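LupI (Flavobacterium sp. YS-80-122, PDB 6IY4) probably inhibits metalloendopeptidases, its target here being a psychrophilic marine protease, as a periplasmic member of the Inh family of protease inhibitors. Local coordinates at residues 1-15 against 78-92. Residues are numbered along the deposited sequence; the frame is centred on the assembly and turned at random.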
loop_
_atom_site.group_PDB
_atom_site.type_symbol
_atom_site.label_atom_id
_atom_site.label_comp_id
_atom_site.label_asym_id
_atom_site.label_seq_id
_atom_site.Cartn_x
_atom_site.Cartn_y
_atom_site.Cartn_z
ATOM N N LEU A 1 -13.136 7.943 -0.839
ATOM C CA LEU A 1 -12.085 8.890 -0.329
ATOM C C LEU A 1 -11.300 9.432 -1.528
ATOM O O LEU A 1 -10.948 8.612 -2.385
ATOM C CB LEU A 1 -11.163 8.133 0.638
ATOM C CG LEU A 1 -11.771 7.603 1.947
ATOM C CD1 LEU A 1 -10.740 6.812 2.737
ATOM C CD2 LEU A 1 -12.331 8.713 2.832
ATOM N N SER A 2 -11.110 10.747 -1.632
ATOM C CA SER A 2 -10.254 11.412 -2.639
ATOM C C SER A 2 -8.799 11.040 -2.372
ATOM O O SER A 2 -8.396 10.683 -1.247
ATOM C CB SER A 2 -10.407 12.900 -2.604
ATOM O OG SER A 2 -9.894 13.392 -1.355
ATOM N N PRO A 3 -7.898 11.191 -3.348
ATOM C CA PRO A 3 -6.477 11.076 -3.031
ATOM C C PRO A 3 -6.041 11.920 -1.828
ATOM O O PRO A 3 -5.225 11.465 -1.020
ATOM C CB PRO A 3 -5.804 11.545 -4.322
ATOM C CG PRO A 3 -6.787 11.102 -5.397
ATOM C CD PRO A 3 -8.164 11.325 -4.794
ATOM N N ALA A 4 -6.532 13.154 -1.700
ATOM C CA ALA A 4 -6.076 14.021 -0.589
ATOM C C ALA A 4 -6.427 13.367 0.757
ATOM O O ALA A 4 -5.711 13.600 1.762
ATOM C CB ALA A 4 -6.696 15.394 -0.726
ATOM N N GLN A 5 -7.493 12.569 0.812
ATOM C CA GLN A 5 -7.951 11.935 2.070
ATOM C C GLN A 5 -7.188 10.639 2.374
ATOM O O GLN A 5 -7.342 10.069 3.521
ATOM C CB GLN A 5 -9.471 11.769 2.007
ATOM C CG GLN A 5 -10.176 13.095 2.215
ATOM C CD GLN A 5 -9.927 13.580 3.625
ATOM O OE1 GLN A 5 -10.208 12.874 4.586
ATOM N NE2 GLN A 5 -9.226 14.691 3.747
ATOM N N VAL A 6 -6.403 10.145 1.405
ATOM C CA VAL A 6 -5.632 8.882 1.573
ATOM C C VAL A 6 -4.148 9.224 1.634
ATOM O O VAL A 6 -3.406 8.428 2.182
ATOM C CB VAL A 6 -5.942 7.932 0.395
ATOM C CG1 VAL A 6 -5.130 6.643 0.422
ATOM C CG2 VAL A 6 -7.413 7.620 0.293
ATOM N N ALA A 7 -3.726 10.400 1.205
ATOM C CA ALA A 7 -2.284 10.729 1.117
ATOM C C ALA A 7 -1.719 10.945 2.512
ATOM O O ALA A 7 -2.425 11.345 3.441
ATOM C CB ALA A 7 -2.040 11.943 0.270
ATOM N N GLY A 8 -0.448 10.674 2.650
ATOM C CA GLY A 8 0.299 10.929 3.871
ATOM C C GLY A 8 1.134 9.749 4.270
ATOM O O GLY A 8 1.466 8.900 3.410
ATOM N N SER A 9 1.530 9.748 5.528
ATOM C CA SER A 9 2.440 8.728 6.095
ATOM C C SER A 9 1.709 7.400 6.360
ATOM O O SER A 9 0.683 7.379 7.079
ATOM C CB SER A 9 3.059 9.224 7.357
ATOM O OG SER A 9 4.020 8.293 7.796
ATOM N N TRP A 10 2.215 6.309 5.819
ATOM C CA TRP A 10 1.637 4.968 6.013
ATOM C C TRP A 10 2.737 4.002 6.400
ATOM O O TRP A 10 3.825 4.045 5.810
ATOM C CB TRP A 10 0.927 4.487 4.757
ATOM C CG TRP A 10 -0.350 5.208 4.450
ATOM C CD1 TRP A 10 -0.473 6.382 3.763
ATOM C CD2 TRP A 10 -1.683 4.820 4.831
ATOM N NE1 TRP A 10 -1.780 6.744 3.676
ATOM C CE2 TRP A 10 -2.545 5.819 4.307
ATOM C CE3 TRP A 10 -2.237 3.737 5.529
ATOM C CZ2 TRP A 10 -3.927 5.732 4.459
ATOM C CZ3 TRP A 10 -3.604 3.659 5.660
ATOM C CH2 TRP A 10 -4.424 4.650 5.139
ATOM N N THR A 11 2.387 3.055 7.246
ATOM C CA THR A 11 3.305 1.987 7.681
ATOM C C THR A 11 2.808 0.668 7.117
ATOM O O THR A 11 1.605 0.348 7.295
ATOM C CB THR A 11 3.383 1.932 9.196
ATOM O OG1 THR A 11 3.837 3.228 9.617
ATOM C CG2 THR A 11 4.362 0.875 9.628
ATOM N N PHE A 12 3.679 -0.005 6.390
ATOM C CA PHE A 12 3.402 -1.288 5.724
ATOM C C PHE A 12 4.115 -2.404 6.489
ATOM O O PHE A 12 5.296 -2.244 6.827
ATOM C CB PHE A 12 3.919 -1.276 4.289
ATOM C CG PHE A 12 3.158 -0.402 3.333
ATOM C CD1 PHE A 12 3.377 0.968 3.306
ATOM C CD2 PHE A 12 2.251 -0.937 2.445
ATOM C CE1 PHE A 12 2.703 1.771 2.407
ATOM C CE2 PHE A 12 1.544 -0.121 1.570
ATOM C CZ PHE A 12 1.796 1.223 1.548
ATOM N N TYR A 13 3.438 -3.533 6.596
ATOM C CA TYR A 13 4.061 -4.763 7.123
ATOM C C TYR A 13 3.240 -5.974 6.706
ATOM O O TYR A 13 2.030 -5.843 6.435
ATOM C CB TYR A 13 4.217 -4.694 8.637
ATOM C CG TYR A 13 2.949 -4.596 9.437
ATOM C CD1 TYR A 13 2.399 -3.366 9.701
ATOM C CD2 TYR A 13 2.322 -5.717 9.921
ATOM C CE1 TYR A 13 1.236 -3.256 10.447
ATOM C CE2 TYR A 13 1.149 -5.626 10.654
ATOM C CZ TYR A 13 0.633 -4.388 10.946
ATOM O OH TYR A 13 -0.512 -4.250 11.673
ATOM N N VAL A 14 3.872 -7.120 6.715
ATOM C CA VAL A 14 3.176 -8.392 6.450
ATOM C C VAL A 14 2.675 -8.901 7.808
ATOM O O VAL A 14 3.448 -8.963 8.812
ATOM C CB VAL A 14 4.094 -9.419 5.766
ATOM C CG1 VAL A 14 3.425 -10.780 5.667
ATOM C CG2 VAL A 14 4.558 -8.980 4.390
ATOM N N GLN A 15 1.409 -9.257 7.861
ATOM C CA GLN A 15 0.792 -9.761 9.099
ATOM C C GLN A 15 1.615 -10.943 9.604
ATOM O O GLN A 15 1.945 -11.808 8.761
ATOM C CB GLN A 15 -0.634 -10.231 8.853
ATOM C CG GLN A 15 -1.390 -10.545 10.122
ATOM C CD GLN A 15 -2.434 -9.474 10.308
ATOM O OE1 GLN A 15 -3.531 -9.514 9.728
ATOM N NE2 GLN A 15 -2.049 -8.453 11.046
ATOM N N TYR A 78 -5.744 -0.365 5.644
ATOM C CA TYR A 78 -6.082 -1.263 4.517
ATOM C C TYR A 78 -5.368 -2.590 4.705
ATOM O O TYR A 78 -4.307 -2.638 5.305
ATOM C CB TYR A 78 -5.644 -0.672 3.185
ATOM C CG TYR A 78 -6.269 0.625 2.777
ATOM C CD1 TYR A 78 -5.661 1.813 3.096
ATOM C CD2 TYR A 78 -7.413 0.646 2.018
ATOM C CE1 TYR A 78 -6.192 3.021 2.674
ATOM C CE2 TYR A 78 -7.975 1.836 1.620
ATOM C CZ TYR A 78 -7.358 3.030 1.951
ATOM O OH TYR A 78 -7.862 4.242 1.591
ATOM N N GLU A 79 -5.966 -3.669 4.181
ATOM C CA GLU A 79 -5.355 -5.015 4.189
ATOM C C GLU A 79 -5.528 -5.681 2.825
ATOM O O GLU A 79 -6.628 -5.614 2.291
ATOM C CB GLU A 79 -6.014 -5.877 5.257
ATOM C CG GLU A 79 -5.693 -5.412 6.640
ATOM C CD GLU A 79 -6.476 -6.168 7.688
ATOM O OE1 GLU A 79 -7.207 -7.105 7.300
ATOM O OE2 GLU A 79 -6.429 -5.765 8.859
ATOM N N GLY A 80 -4.457 -6.239 2.272
ATOM C CA GLY A 80 -4.522 -6.862 0.954
ATOM C C GLY A 80 -3.956 -8.258 0.997
ATOM O O GLY A 80 -2.950 -8.506 1.691
ATOM N N SER A 81 -4.621 -9.158 0.277
ATOM C CA SER A 81 -4.275 -10.590 0.197
ATOM C C SER A 81 -3.153 -10.724 -0.805
ATOM O O SER A 81 -3.405 -10.489 -1.988
ATOM C CB SER A 81 -5.436 -11.412 -0.241
ATOM O OG SER A 81 -6.478 -11.378 0.728
ATOM N N VAL A 82 -1.995 -11.142 -0.344
ATOM C CA VAL A 82 -0.821 -11.331 -1.237
ATOM C C VAL A 82 -0.686 -12.815 -1.593
ATOM O O VAL A 82 -1.072 -13.620 -0.778
ATOM C CB VAL A 82 0.449 -10.796 -0.575
ATOM C CG1 VAL A 82 1.641 -11.013 -1.479
ATOM C CG2 VAL A 82 0.319 -9.322 -0.241
ATOM N N GLU A 83 -0.113 -13.118 -2.766
ATOM C CA GLU A 83 0.341 -14.481 -3.179
ATOM C C GLU A 83 1.157 -15.115 -2.047
ATOM O O GLU A 83 1.876 -14.390 -1.343
ATOM C CB GLU A 83 1.233 -14.434 -4.425
ATOM C CG GLU A 83 0.589 -13.754 -5.625
ATOM C CD GLU A 83 1.404 -13.810 -6.908
ATOM O OE1 GLU A 83 1.280 -14.822 -7.642
ATOM O OE2 GLU A 83 2.162 -12.840 -7.171
ATOM N N GLY A 84 1.048 -16.432 -1.882
ATOM C CA GLY A 84 1.659 -17.159 -0.756
ATOM C C GLY A 84 0.828 -17.018 0.505
ATOM O O GLY A 84 1.399 -17.217 1.585
ATOM N N SER A 85 -0.470 -16.688 0.361
ATOM C CA SER A 85 -1.478 -16.538 1.454
ATOM C C SER A 85 -0.956 -15.639 2.585
ATOM O O SER A 85 -1.142 -15.963 3.777
ATOM C CB SER A 85 -1.929 -17.872 1.970
ATOM O OG SER A 85 -3.284 -18.085 1.616
ATOM N N LYS A 86 -0.331 -14.531 2.218
ATOM C CA LYS A 86 0.121 -13.512 3.189
ATOM C C LYS A 86 -0.898 -12.358 3.150
ATOM O O LYS A 86 -1.667 -12.281 2.167
ATOM C CB LYS A 86 1.561 -13.142 2.832
ATOM C CG LYS A 86 2.550 -14.293 2.991
ATOM C CD LYS A 86 2.837 -14.616 4.448
ATOM C CE LYS A 86 3.068 -16.088 4.726
ATOM N NZ LYS A 86 3.026 -16.363 6.184
ATOM N N THR A 87 -0.927 -11.532 4.201
ATOM C CA THR A 87 -1.733 -10.281 4.265
ATOM C C THR A 87 -0.766 -9.101 4.435
ATOM O O THR A 87 0.057 -9.133 5.346
ATOM C CB THR A 87 -2.767 -10.260 5.389
ATOM O OG1 THR A 87 -3.551 -11.420 5.129
ATOM C CG2 THR A 87 -3.627 -9.017 5.380
ATOM N N LEU A 88 -0.848 -8.139 3.538
ATOM C CA LEU A 88 -0.086 -6.877 3.667
ATOM C C LEU A 88 -1.018 -5.891 4.320
ATOM O O LEU A 88 -2.164 -5.717 3.853
ATOM C CB LEU A 88 0.354 -6.359 2.302
ATOM C CG LEU A 88 1.188 -5.085 2.318
ATOM C CD1 LEU A 88 2.517 -5.318 2.982
ATOM C CD2 LEU A 88 1.395 -4.569 0.918
ATOM N N VAL A 89 -0.548 -5.330 5.407
ATOM C CA VAL A 89 -1.287 -4.338 6.201
ATOM C C VAL A 89 -0.667 -2.981 5.920
ATOM O O VAL A 89 0.577 -2.879 5.854
ATOM C CB VAL A 89 -1.176 -4.686 7.699
ATOM C CG1 VAL A 89 -1.906 -3.667 8.550
ATOM C CG2 VAL A 89 -1.703 -6.094 7.968
ATOM N N MET A 90 -1.507 -1.972 5.746
ATOM C CA MET A 90 -1.006 -0.587 5.680
ATOM C C MET A 90 -1.854 0.215 6.662
ATOM O O MET A 90 -3.074 0.097 6.677
ATOM C CB MET A 90 -0.946 -0.027 4.250
ATOM C CG MET A 90 -2.180 0.263 3.663
ATOM S SD MET A 90 -1.934 0.744 1.892
ATOM C CE MET A 90 -1.605 2.495 1.990
ATOM N N GLN A 91 -1.205 0.945 7.536
ATOM C CA GLN A 91 -1.919 1.681 8.595
ATOM C C GLN A 91 -1.248 3.022 8.726
ATOM O O GLN A 91 -0.034 3.039 8.697
ATOM C CB GLN A 91 -1.755 1.053 9.963
ATOM C CG GLN A 91 -2.478 -0.245 10.157
ATOM C CD GLN A 91 -2.266 -0.592 11.610
ATOM O OE1 GLN A 91 -1.208 -1.094 12.000
ATOM N NE2 GLN A 91 -3.250 -0.226 12.426
ATOM N N ARG A 92 -2.014 4.069 8.938
ATOM C CA ARG A 92 -1.392 5.387 9.202
ATOM C C ARG A 92 -0.667 5.336 10.546
ATOM O O ARG A 92 -1.148 4.677 11.483
ATOM C CB ARG A 92 -2.437 6.495 9.185
ATOM C CG ARG A 92 -2.996 6.819 7.813
ATOM C CD ARG A 92 -3.955 7.958 7.880
ATOM N NE ARG A 92 -4.497 8.432 6.640
ATOM C CZ ARG A 92 -3.953 9.318 5.830
ATOM N NH1 ARG A 92 -2.730 9.806 6.014
ATOM N NH2 ARG A 92 -4.643 9.715 4.788
HETATM O O HOH W 1 -0.758 9.425 8.098
HETATM O O HOH W 2 0.301 -12.473 6.599
#
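Strands 8-14 and 86-92 run antiparallel, Thr11 and Tyr13 forming hydrogen-bonded pairs with Gln91 and Val89 (Val89 N to Tyr13 O, 2.8 Å), and Gln15 N extends the pairing to Thr87 O. Trp10 is clamped between two aliphatic groups: Arg92 CG sits 3.5 Å from the centroid of its six-membered ring, almost on the normal, while Met90 CE covers the five-membered ring from the opposite face. In the ring plane, Trp10 NE1 donates to Val6 O (2.8 Å), fixing the indole's rotation. With an alanine at Trp10, Val6 O is likely to lose this donor, and a gap to open between Arg92 CG and Met90 CE. Extended from CG to NE, Arg92 carries its guanidinium to the backbone just after the short helix about 3-6, where Arg92 NH1 (3.0 Å) and NH2 (3.1 Å) both grip Ala7 O from above one face of its carbonyl plane. Met90 CB makes a CH-pi contact over the Phe12 ring; with CG between backbone N and carbonyl carbon (chi1 72°), the chain carries Met90 SD to Phe12 CE2 (3.6 Å), a Met-aromatic contact, and CE on to Trp10. On the other sheet face, Val89 CB packs over one face of the Tyr13 ring. This pairing sets the chain's first strand beside its last, between 22-26 and 77-82, in the antiparallel sheet of the Inh-family beta-barrel fold.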